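Local atomic coordinates of probable acetyltransferase (Bacillus subtilis, PDB entry 1NSL), a protein that probably transfers an acetyl group to N-terminal amines of proteins, possibly ribosomal ones, as a hexameric member of the acetyltransferase (GNAT) family. Residues 15-21 with 56-60; 80-86 with 96-102; 151-157 with 169-175. All coordinates share one frame; numbering follows the deposited sequence.

Contact 1. Residues 15-21 with 56-60; sequences LLEPKDA and IPDWR
P18 passes I56 of helix 48-65 with their CA atoms 5.8 Å apart, and L15 pairs with R60 one turn further along the helix, at 7.1 Å between CA atoms, which means that loop and helix run in opposite senses. I56 points into the loop. Its CG2, set anti to the backbone N (CG1 at chi1 -65°), rests on the peptide joining E17 to P18, 3.7 Å from E17 C, and its CD1 lies 3.9 Å from A21 CB. Both segments belong to the strand-helix-helix start of the GNAT fold, with helix 48-65 packed against the link from strand 11-15 to helix 21-30. L16 lies alongside W59, its CD1 3.7 Å from W59 CZ3. R60 reaches across through a bend at chi3 (78°), and its NH1 donates to L16 O at 2.8 Å, the oxygen lying in the guanidinium plane. L15 CD1 sits over one face of that group. R60 NE and NH2 donate to A64 O and Y63 O of the second subunit, giving the buried guanidinium three carbonyl partners. A leucine in place of R60 would probably leave all three of those oxygens without this donor and break a polar link between subunits.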
loop_
_atom_site.group_PDB
_atom_site.type_symbol
_atom_site.label_atom_id
_atom_site.label_comp_id
_atom_site.label_asym_id
_atom_site.label_seq_id
_atom_site.Cartn_x
_atom_site.Cartn_y
_atom_site.Cartn_z
ATOM N N LEU C 15 11.763 8.929 -19.924
ATOM C CA LEU C 15 11.544 8.694 -18.507
ATOM C C LEU C 15 12.803 8.045 -18.118
ATOM O O LEU C 15 13.403 7.401 -18.934
ATOM C CB LEU C 15 10.439 7.701 -18.248
ATOM C CG LEU C 15 9.033 8.184 -17.880
ATOM C CD1 LEU C 15 8.120 6.915 -17.733
ATOM C CD2 LEU C 15 9.019 8.928 -16.588
ATOM N N LEU C 16 13.248 8.253 -16.887
ATOM C CA LEU C 16 14.469 7.577 -16.459
ATOM C C LEU C 16 14.060 6.163 -16.060
ATOM O O LEU C 16 12.897 5.903 -15.853
ATOM C CB LEU C 16 15.073 8.291 -15.260
ATOM C CG LEU C 16 15.593 9.673 -15.542
ATOM C CD1 LEU C 16 15.401 10.663 -14.347
ATOM C CD2 LEU C 16 17.042 9.557 -15.923
ATOM N N GLU C 17 15.019 5.257 -15.956
ATOM C CA GLU C 17 14.737 3.900 -15.534
ATOM C C GLU C 17 15.704 3.506 -14.438
ATOM O O GLU C 17 16.828 3.986 -14.408
ATOM C CB GLU C 17 14.978 2.937 -16.684
ATOM C CG GLU C 17 14.508 3.407 -18.021
ATOM C CD GLU C 17 14.866 2.408 -19.092
ATOM O OE1 GLU C 17 15.412 1.332 -18.727
ATOM O OE2 GLU C 17 14.616 2.723 -20.285
ATOM N N PRO C 18 15.322 2.565 -13.591
ATOM C CA PRO C 18 16.238 2.129 -12.558
ATOM C C PRO C 18 17.636 1.912 -13.103
ATOM O O PRO C 18 18.578 2.283 -12.461
ATOM C CB PRO C 18 15.560 0.874 -12.021
ATOM C CG PRO C 18 14.142 1.235 -12.128
ATOM C CD PRO C 18 14.057 1.820 -13.522
ATOM N N LYS C 19 17.820 1.373 -14.279
ATOM C CA LYS C 19 19.229 1.240 -14.655
ATOM C C LYS C 19 20.031 2.587 -14.912
ATOM O O LYS C 19 21.260 2.546 -15.077
ATOM C CB LYS C 19 19.381 0.277 -15.813
ATOM C CG LYS C 19 18.875 0.862 -17.135
ATOM C CD LYS C 19 18.853 -0.260 -18.207
ATOM C CE LYS C 19 18.505 0.285 -19.620
ATOM N NZ LYS C 19 19.111 -0.634 -20.674
ATOM N N ASP C 20 19.360 3.745 -14.939
ATOM C CA ASP C 20 20.063 5.007 -15.084
ATOM C C ASP C 20 20.632 5.446 -13.737
ATOM O O ASP C 20 21.325 6.459 -13.645
ATOM C CB ASP C 20 19.152 6.152 -15.569
ATOM C CG ASP C 20 18.600 5.957 -16.984
ATOM O OD1 ASP C 20 19.330 5.522 -17.953
ATOM O OD2 ASP C 20 17.398 6.257 -17.211
ATOM N N ALA C 21 20.322 4.729 -12.670
ATOM C CA ALA C 21 20.808 5.211 -11.352
ATOM C C ALA C 21 22.350 5.466 -11.174
ATOM O O ALA C 21 22.749 6.578 -10.787
ATOM C CB ALA C 21 20.232 4.389 -10.190
ATOM N N ILE C 56 13.902 6.535 -8.464
ATOM C CA ILE C 56 13.492 6.440 -9.838
ATOM C C ILE C 56 12.155 5.717 -9.996
ATOM O O ILE C 56 11.325 6.109 -10.810
ATOM C CB ILE C 56 14.542 5.882 -10.656
ATOM C CG1 ILE C 56 15.711 6.855 -10.653
ATOM C CG2 ILE C 56 14.042 5.745 -12.055
ATOM C CD1 ILE C 56 16.978 6.266 -11.354
ATOM N N PRO C 57 11.931 4.659 -9.246
ATOM C CA PRO C 57 10.621 4.064 -9.237
ATOM C C PRO C 57 9.563 5.066 -8.900
ATOM O O PRO C 57 8.663 5.143 -9.712
ATOM C CB PRO C 57 10.738 2.993 -8.167
ATOM C CG PRO C 57 12.067 2.497 -8.294
ATOM C CD PRO C 57 12.876 3.827 -8.499
ATOM N N ASP C 58 9.617 5.845 -7.816
ATOM C CA ASP C 58 8.448 6.686 -7.623
ATOM C C ASP C 58 8.302 7.578 -8.808
ATOM O O ASP C 58 7.199 7.795 -9.235
ATOM C CB ASP C 58 8.422 7.599 -6.427
ATOM C CG ASP C 58 8.735 6.940 -5.118
ATOM O OD1 ASP C 58 8.447 5.728 -4.861
ATOM O OD2 ASP C 58 9.272 7.675 -4.215
ATOM N N TRP C 59 9.366 8.128 -9.362
ATOM C CA TRP C 59 9.089 9.125 -10.422
ATOM C C TRP C 59 8.229 8.457 -11.511
ATOM O O TRP C 59 7.223 9.041 -12.021
ATOM C CB TRP C 59 10.338 9.764 -11.048
ATOM C CG TRP C 59 11.072 10.755 -10.200
ATOM C CD1 TRP C 59 10.546 11.576 -9.236
ATOM C CD2 TRP C 59 12.480 11.015 -10.201
ATOM N NE1 TRP C 59 11.535 12.349 -8.669
ATOM C CE2 TRP C 59 12.732 12.024 -9.248
ATOM C CE3 TRP C 59 13.558 10.516 -10.927
ATOM C CZ2 TRP C 59 14.009 12.515 -8.997
ATOM C CZ3 TRP C 59 14.825 11.024 -10.669
ATOM C CH2 TRP C 59 15.038 12.000 -9.713
ATOM N N ARG C 60 8.609 7.219 -11.831
ATOM C CA ARG C 60 7.903 6.487 -12.833
ATOM C C ARG C 60 6.437 6.324 -12.467
ATOM O O ARG C 60 5.557 6.493 -13.333
ATOM C CB ARG C 60 8.569 5.171 -13.144
ATOM C CG ARG C 60 9.840 5.285 -13.959
ATOM C CD ARG C 60 10.555 4.013 -14.073
ATOM N NE ARG C 60 9.889 3.180 -15.063
ATOM C CZ ARG C 60 10.067 3.323 -16.374
ATOM N NH1 ARG C 60 10.903 4.228 -16.813
ATOM N NH2 ARG C 60 9.440 2.548 -17.252
#

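Contact 2. Residues 80-86 with 96-102; sequences CGMISLH and EIGYWIA
The indole of W100 is laid across the neighbouring strand at G81 and M82. Its CG stands between the backbone N and the carbonyl carbon (chi1 57°), which folds the ring back over the partner strand; G81 CA lies 4.2 Å from the centroid of the six-membered ring, a CH-pi contact over its face, and M82 N sits above that same face. The selenomethionine M82 then borders the indole: CG is 3.6 Å from W100 CZ2, and SE approaches the five-membered ring obliquely in a Met-aromatic contact. At the other end of the contact, H86 places one face of its imidazole over E96 O, while its CE1 is 3.8 Å from E96 OE1, ring and carboxylate planes being 55° apart. On the opposite face of the sheet L85 CD1 meets I97 CG1 at 4.0 Å, and I83 CG1 lies 4.3 Å from Y99 CB.

Beneath these side chains the strands run antiparallel (170°), with M82-W100, S84-G98 and H86-E96 as hydrogen-bonded pairs. W100 N donates to M82 O at 3.0 Å in the carbonyl plane; the bond from S84 N to G98 O is bent and weak. This is the central hairpin of the GNAT sheet, and strand 94-101 leads into the loop before helix 110-124, which in relatives binds the pyrophosphate of acetyl-CoA.

Further out, helix 110-124 covers the face bearing I83, I97 and Y99, through L118, I111 and C115. Y99 OH is hydrogen-bonded to S142 OG, and S84 OG to E70 OE2. F40 packs against the W100 ring. Along its other edge strand 78-89 pairs with strand 69-75, where C80 and G81 both face L73 in a classic beta bulge.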
loop_
_atom_site.group_PDB
_atom_site.type_symbol
_atom_site.label_atom_id
_atom_site.label_comp_id
_atom_site.label_asym_id
_atom_site.label_seq_id
_atom_site.Cartn_x
_atom_site.Cartn_y
_atom_site.Cartn_z
ATOM N N CYS C 80 22.680 13.841 -19.510
ATOM C CA CYS C 80 23.501 14.991 -19.292
ATOM C C CYS C 80 22.730 15.878 -18.396
ATOM O O CYS C 80 23.192 16.963 -18.036
ATOM C CB CYS C 80 23.761 15.711 -20.600
ATOM S SG CYS C 80 22.225 16.267 -21.365
ATOM N N GLY C 81 21.537 15.425 -18.040
ATOM C CA GLY C 81 20.673 16.193 -17.140
ATOM C C GLY C 81 19.252 15.656 -17.031
ATOM O O GLY C 81 19.004 14.506 -17.406
HETATM N N MSE C 82 18.340 16.496 -16.535
HETATM C CA MSE C 82 16.934 16.137 -16.280
HETATM C C MSE C 82 16.031 17.326 -16.579
HETATM O O MSE C 82 16.420 18.482 -16.352
HETATM C CB MSE C 82 16.709 15.790 -14.783
HETATM C CG MSE C 82 17.601 14.768 -14.210
HETATM SE SE MSE C 82 16.717 13.871 -12.753
HETATM C CE MSE C 82 16.160 15.267 -11.696
ATOM N N ILE C 83 14.824 17.060 -17.063
ATOM C CA ILE C 83 13.854 18.147 -17.231
ATOM C C ILE C 83 12.669 17.675 -16.539
ATOM O O ILE C 83 12.527 16.474 -16.323
ATOM C CB ILE C 83 13.481 18.412 -18.639
ATOM C CG1 ILE C 83 12.487 19.539 -18.688
ATOM C CG2 ILE C 83 12.785 17.255 -19.233
ATOM C CD1 ILE C 83 12.465 20.125 -20.135
ATOM N N SER C 84 11.787 18.593 -16.215
ATOM C CA SER C 84 10.736 18.214 -15.323
ATOM C C SER C 84 9.553 19.138 -15.362
ATOM O O SER C 84 9.687 20.369 -15.526
ATOM C CB SER C 84 11.305 18.251 -13.957
ATOM O OG SER C 84 10.262 18.402 -13.004
ATOM N N LEU C 85 8.378 18.533 -15.220
ATOM C CA LEU C 85 7.145 19.297 -15.215
ATOM C C LEU C 85 6.492 18.822 -13.967
ATOM O O LEU C 85 6.199 17.651 -13.875
ATOM C CB LEU C 85 6.283 18.932 -16.403
ATOM C CG LEU C 85 4.879 19.493 -16.301
ATOM C CD1 LEU C 85 4.902 20.830 -16.792
ATOM C CD2 LEU C 85 3.950 18.687 -17.170
ATOM N N HIS C 86 6.264 19.725 -13.019
ATOM C CA HIS C 86 5.759 19.384 -11.705
ATOM C C HIS C 86 4.775 20.432 -11.234
ATOM O O HIS C 86 4.529 21.339 -11.949
ATOM C CB HIS C 86 6.917 19.240 -10.732
ATOM C CG HIS C 86 7.838 20.410 -10.714
ATOM N ND1 HIS C 86 7.700 21.456 -9.827
ATOM C CD2 HIS C 86 8.898 20.715 -11.490
ATOM C CE1 HIS C 86 8.640 22.351 -10.050
ATOM N NE2 HIS C 86 9.362 21.945 -11.079
ATOM N N GLU C 96 4.511 23.851 -13.385
ATOM C CA GLU C 96 5.844 24.442 -13.554
ATOM C C GLU C 96 6.927 23.561 -14.225
ATOM O O GLU C 96 6.802 22.330 -14.251
ATOM C CB GLU C 96 6.350 24.891 -12.244
ATOM C CG GLU C 96 5.217 25.467 -11.453
ATOM C CD GLU C 96 5.658 25.798 -10.067
ATOM O OE1 GLU C 96 6.895 25.769 -9.839
ATOM O OE2 GLU C 96 4.778 26.070 -9.233
ATOM N N ILE C 97 7.956 24.197 -14.808
ATOM C CA ILE C 97 9.083 23.468 -15.408
ATOM C C ILE C 97 10.423 23.639 -14.672
ATOM O O ILE C 97 10.733 24.694 -14.171
ATOM C CB ILE C 97 9.196 23.806 -16.893
ATOM C CG1 ILE C 97 8.017 23.146 -17.633
ATOM C CG2 ILE C 97 10.571 23.385 -17.517
ATOM C CD1 ILE C 97 7.971 23.476 -19.093
ATOM N N GLY C 98 11.183 22.557 -14.554
ATOM C CA GLY C 98 12.497 22.622 -13.926
ATOM C C GLY C 98 13.431 21.839 -14.807
ATOM O O GLY C 98 12.981 21.150 -15.701
ATOM N N TYR C 99 14.722 21.941 -14.582
ATOM C CA TYR C 99 15.658 21.280 -15.450
ATOM C C TYR C 99 16.990 21.588 -14.875
ATOM O O TYR C 99 17.113 22.566 -14.216
ATOM C CB TYR C 99 15.576 21.922 -16.832
ATOM C CG TYR C 99 15.499 23.446 -16.800
ATOM C CD1 TYR C 99 16.570 24.203 -16.369
ATOM C CD2 TYR C 99 14.351 24.111 -17.197
ATOM C CE1 TYR C 99 16.501 25.539 -16.316
ATOM C CE2 TYR C 99 14.275 25.485 -17.163
ATOM C CZ TYR C 99 15.358 26.193 -16.707
ATOM O OH TYR C 99 15.346 27.565 -16.640
ATOM N N TRP C 100 17.982 20.741 -15.079
ATOM C CA TRP C 100 19.351 21.055 -14.694
ATOM C C TRP C 100 20.213 20.337 -15.649
ATOM O O TRP C 100 19.763 19.354 -16.261
ATOM C CB TRP C 100 19.711 20.593 -13.308
ATOM C CG TRP C 100 19.559 19.150 -12.994
ATOM C CD1 TRP C 100 18.482 18.577 -12.418
ATOM C CD2 TRP C 100 20.542 18.122 -13.105
ATOM N NE1 TRP C 100 18.707 17.249 -12.203
ATOM C CE2 TRP C 100 19.972 16.943 -12.613
ATOM C CE3 TRP C 100 21.853 18.071 -13.584
ATOM C CZ2 TRP C 100 20.648 15.726 -12.596
ATOM C CZ3 TRP C 100 22.535 16.859 -13.557
ATOM C CH2 TRP C 100 21.929 15.707 -13.062
ATOM N N ILE C 101 21.445 20.796 -15.803
ATOM C CA ILE C 101 22.319 20.114 -16.716
ATOM C C ILE C 101 23.753 20.028 -16.179
ATOM O O ILE C 101 24.133 20.741 -15.265
ATOM C CB ILE C 101 22.196 20.795 -18.032
ATOM C CG1 ILE C 101 22.520 19.844 -19.166
ATOM C CG2 ILE C 101 23.048 22.050 -18.070
ATOM C CD1 ILE C 101 22.883 20.612 -20.492
ATOM N N ALA C 102 24.527 19.067 -16.666
ATOM C CA ALA C 102 25.913 18.906 -16.197
ATOM C C ALA C 102 26.768 19.939 -16.893
ATOM O O ALA C 102 26.524 20.319 -18.064
ATOM C CB ALA C 102 26.422 17.551 -16.492
#

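Contact 3. Residues 151-157 with 169-175; sequences FLEEGKA and DLVYYSL
F151 and L175 make the compact end of this hairpin. L175 CB stands 3.7 Å from the centroid of the F151 ring, almost on its normal, in a CH-pi contact, and L175 CD2 continues to F151 CE1 at 3.8 Å. At the root of the side chain F151 CB touches Y173 CB, also at 3.8 Å, while I119, V131 and P146 close round the phenyl ring. Here the antiparallel strands (161°) pair regularly, S174 N donating to L152 O at 2.9 Å. Toward the middle the register slips by one residue: E154 N bonds to Y172 O and Y172 N to G155 O, which places both E154 and G155 against a single residue of strand 166-176. Beyond this, A157 CB meets the edge of the Y172 ring, 3.8 Å from CE1.

The solvent side is looser. E153 swings its CG anti to the backbone N (chi1 -171°) and crosses V171 at about a right angle, CG to CG2 3.6 Å, while K156 leads its amino group away from the partner strand. The polar groups between these extremes have mates elsewhere: Y173 OH accepts a hydrogen bond from R143, and E154 OE2 makes a salt bridge with R130. R158 of the third subunit bonds to S174 O. Backbone bonds from E154 and K156 reach the same subunit, so the outer edge of strand 152-163 is not left wholly to solvent; its main-chain polarity probably helps to join subunits of the hexamer.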
loop_
_atom_site.group_PDB
_atom_site.type_symbol
_atom_site.label_atom_id
_atom_site.label_comp_id
_atom_site.label_asym_id
_atom_site.label_seq_id
_atom_site.Cartn_x
_atom_site.Cartn_y
_atom_site.Cartn_z
ATOM N N PHE C 151 8.704 33.814 -22.040
ATOM C CA PHE C 151 7.869 33.903 -20.830
ATOM C C PHE C 151 7.931 35.374 -20.348
ATOM O O PHE C 151 8.740 36.152 -20.835
ATOM C CB PHE C 151 8.477 33.035 -19.691
ATOM C CG PHE C 151 8.310 31.517 -19.851
ATOM C CD1 PHE C 151 8.620 30.868 -21.034
ATOM C CD2 PHE C 151 7.831 30.776 -18.826
ATOM C CE1 PHE C 151 8.438 29.502 -21.176
ATOM C CE2 PHE C 151 7.676 29.382 -18.947
ATOM C CZ PHE C 151 8.002 28.749 -20.117
ATOM N N LEU C 152 7.116 35.760 -19.383
ATOM C CA LEU C 152 7.210 37.089 -18.814
ATOM C C LEU C 152 7.488 36.915 -17.321
ATOM O O LEU C 152 6.942 36.022 -16.682
ATOM C CB LEU C 152 5.909 37.854 -19.014
ATOM C CG LEU C 152 5.350 38.202 -20.436
ATOM C CD1 LEU C 152 3.915 38.845 -20.452
ATOM C CD2 LEU C 152 6.281 39.107 -21.287
ATOM N N GLU C 153 8.359 37.749 -16.767
ATOM C CA GLU C 153 8.686 37.775 -15.337
ATOM C C GLU C 153 7.465 38.225 -14.614
ATOM O O GLU C 153 6.891 39.248 -14.924
ATOM C CB GLU C 153 9.753 38.828 -15.081
ATOM C CG GLU C 153 10.327 38.792 -13.694
ATOM C CD GLU C 153 11.638 39.544 -13.608
ATOM O OE1 GLU C 153 12.060 39.895 -12.466
ATOM O OE2 GLU C 153 12.241 39.778 -14.689
ATOM N N GLU C 154 7.103 37.503 -13.591
ATOM C CA GLU C 154 5.775 37.663 -13.004
ATOM C C GLU C 154 5.810 38.193 -11.596
ATOM O O GLU C 154 4.811 38.791 -11.151
ATOM C CB GLU C 154 5.150 36.268 -12.887
ATOM C CG GLU C 154 4.095 35.894 -13.904
ATOM C CD GLU C 154 3.287 34.730 -13.364
ATOM O OE1 GLU C 154 3.863 33.981 -12.520
ATOM O OE2 GLU C 154 2.082 34.608 -13.731
ATOM N N GLY C 155 6.930 37.876 -10.905
ATOM C CA GLY C 155 7.196 38.249 -9.520
ATOM C C GLY C 155 8.424 37.640 -8.808
ATOM O O GLY C 155 9.310 37.002 -9.394
ATOM N N LYS C 156 8.525 37.845 -7.513
ATOM C CA LYS C 156 9.652 37.226 -6.858
ATOM C C LYS C 156 9.231 36.490 -5.644
ATOM O O LYS C 156 8.186 36.779 -5.084
ATOM C CB LYS C 156 10.681 38.252 -6.477
ATOM C CG LYS C 156 11.625 38.526 -7.618
ATOM C CD LYS C 156 12.507 39.735 -7.381
ATOM C CE LYS C 156 13.207 40.116 -8.676
ATOM N NZ LYS C 156 14.222 41.245 -8.565
ATOM N N ALA C 157 10.024 35.507 -5.252
ATOM C CA ALA C 157 9.775 34.839 -3.988
ATOM C C ALA C 157 10.895 35.293 -3.094
ATOM O O ALA C 157 12.040 34.986 -3.371
ATOM C CB ALA C 157 9.822 33.378 -4.165
ATOM N N ASP C 169 16.496 34.972 -3.410
ATOM C CA ASP C 169 15.166 35.134 -3.979
ATOM C C ASP C 169 14.991 34.310 -5.216
ATOM O O ASP C 169 15.897 34.061 -6.001
ATOM C CB ASP C 169 14.885 36.585 -4.357
ATOM C CG ASP C 169 14.828 37.477 -3.175
ATOM O OD1 ASP C 169 14.651 36.933 -2.085
ATOM O OD2 ASP C 169 14.953 38.727 -3.213
ATOM N N LEU C 170 13.756 33.907 -5.373
ATOM C CA LEU C 170 13.327 33.191 -6.519
ATOM C C LEU C 170 12.599 34.216 -7.387
ATOM O O LEU C 170 11.796 35.014 -6.892
ATOM C CB LEU C 170 12.356 32.173 -6.024
ATOM C CG LEU C 170 12.876 30.793 -5.697
ATOM C CD1 LEU C 170 11.743 29.720 -5.555
ATOM C CD2 LEU C 170 13.768 30.509 -6.892
ATOM N N VAL C 171 12.904 34.251 -8.667
ATOM C CA VAL C 171 12.060 35.030 -9.535
ATOM C C VAL C 171 11.173 34.100 -10.404
ATOM O O VAL C 171 11.653 33.091 -10.911
ATOM C CB VAL C 171 12.869 35.867 -10.426
ATOM C CG1 VAL C 171 13.813 35.015 -11.173
ATOM C CG2 VAL C 171 11.959 36.567 -11.375
ATOM N N TYR C 172 9.889 34.426 -10.572
ATOM C CA TYR C 172 9.001 33.583 -11.334
ATOM C C TYR C 172 8.853 34.108 -12.745
ATOM O O TYR C 172 8.935 35.300 -12.927
ATOM C CB TYR C 172 7.634 33.605 -10.661
ATOM C CG TYR C 172 7.628 32.647 -9.578
ATOM C CD1 TYR C 172 8.298 32.911 -8.417
ATOM C CD2 TYR C 172 7.101 31.402 -9.751
ATOM C CE1 TYR C 172 8.392 31.954 -7.418
ATOM C CE2 TYR C 172 7.185 30.467 -8.765
ATOM C CZ TYR C 172 7.830 30.757 -7.607
ATOM O OH TYR C 172 7.925 29.826 -6.627
ATOM N N TYR C 173 8.603 33.207 -13.709
ATOM C CA TYR C 173 8.299 33.522 -15.101
ATOM C C TYR C 173 7.116 32.657 -15.613
ATOM O O TYR C 173 7.026 31.512 -15.239
ATOM C CB TYR C 173 9.486 33.189 -15.986
ATOM C CG TYR C 173 10.751 34.036 -15.923
ATOM C CD1 TYR C 173 11.799 33.660 -15.125
ATOM C CD2 TYR C 173 10.931 35.151 -16.750
ATOM C CE1 TYR C 173 12.986 34.356 -15.103
ATOM C CE2 TYR C 173 12.144 35.888 -16.748
ATOM C CZ TYR C 173 13.175 35.464 -15.907
ATOM O OH TYR C 173 14.383 36.143 -15.826
ATOM N N SER C 174 6.256 33.162 -16.515
ATOM C CA SER C 174 5.097 32.391 -16.987
ATOM C C SER C 174 4.690 32.639 -18.444
ATOM O O SER C 174 4.793 33.730 -18.966
ATOM C CB SER C 174 3.885 32.661 -16.121
ATOM O OG SER C 174 3.623 34.026 -16.156
ATOM N N LEU C 175 4.184 31.595 -19.079
ATOM C CA LEU C 175 3.808 31.672 -20.438
ATOM C C LEU C 175 2.320 31.300 -20.529
ATOM O O LEU C 175 1.893 30.259 -20.044
ATOM C CB LEU C 175 4.722 30.756 -21.247
ATOM C CG LEU C 175 4.365 30.593 -22.731
ATOM C CD1 LEU C 175 4.026 31.908 -23.411
ATOM C CD2 LEU C 175 5.472 29.901 -23.463
#

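How the contacts relate
Along the chain the three contacts follow in series, none nested or crossed. Contact 1 closes the longest loop, 34 residues that include helix 21-30, and brings the link after the first strands back against helix 48-65. Contacts 2 and 3 each close the end of a beta hairpin, the segments 10 and 12 residues apart. Contact 1 touches contact 2 directly: L16 CD1 and W59 CH2 pack on M82 SE, at 3.8 and 3.9 Å, joining helix 48-65 and the link before helix 21-30 to strand 78-89 at the centre of the sheet. Contacts 2 and 3 share that sheet, with strand 130-136 between them and nearest atoms about 5 Å apart. Contacts 1 and 3 lie on opposite sides of the chain's centre, and each faces a different subunit.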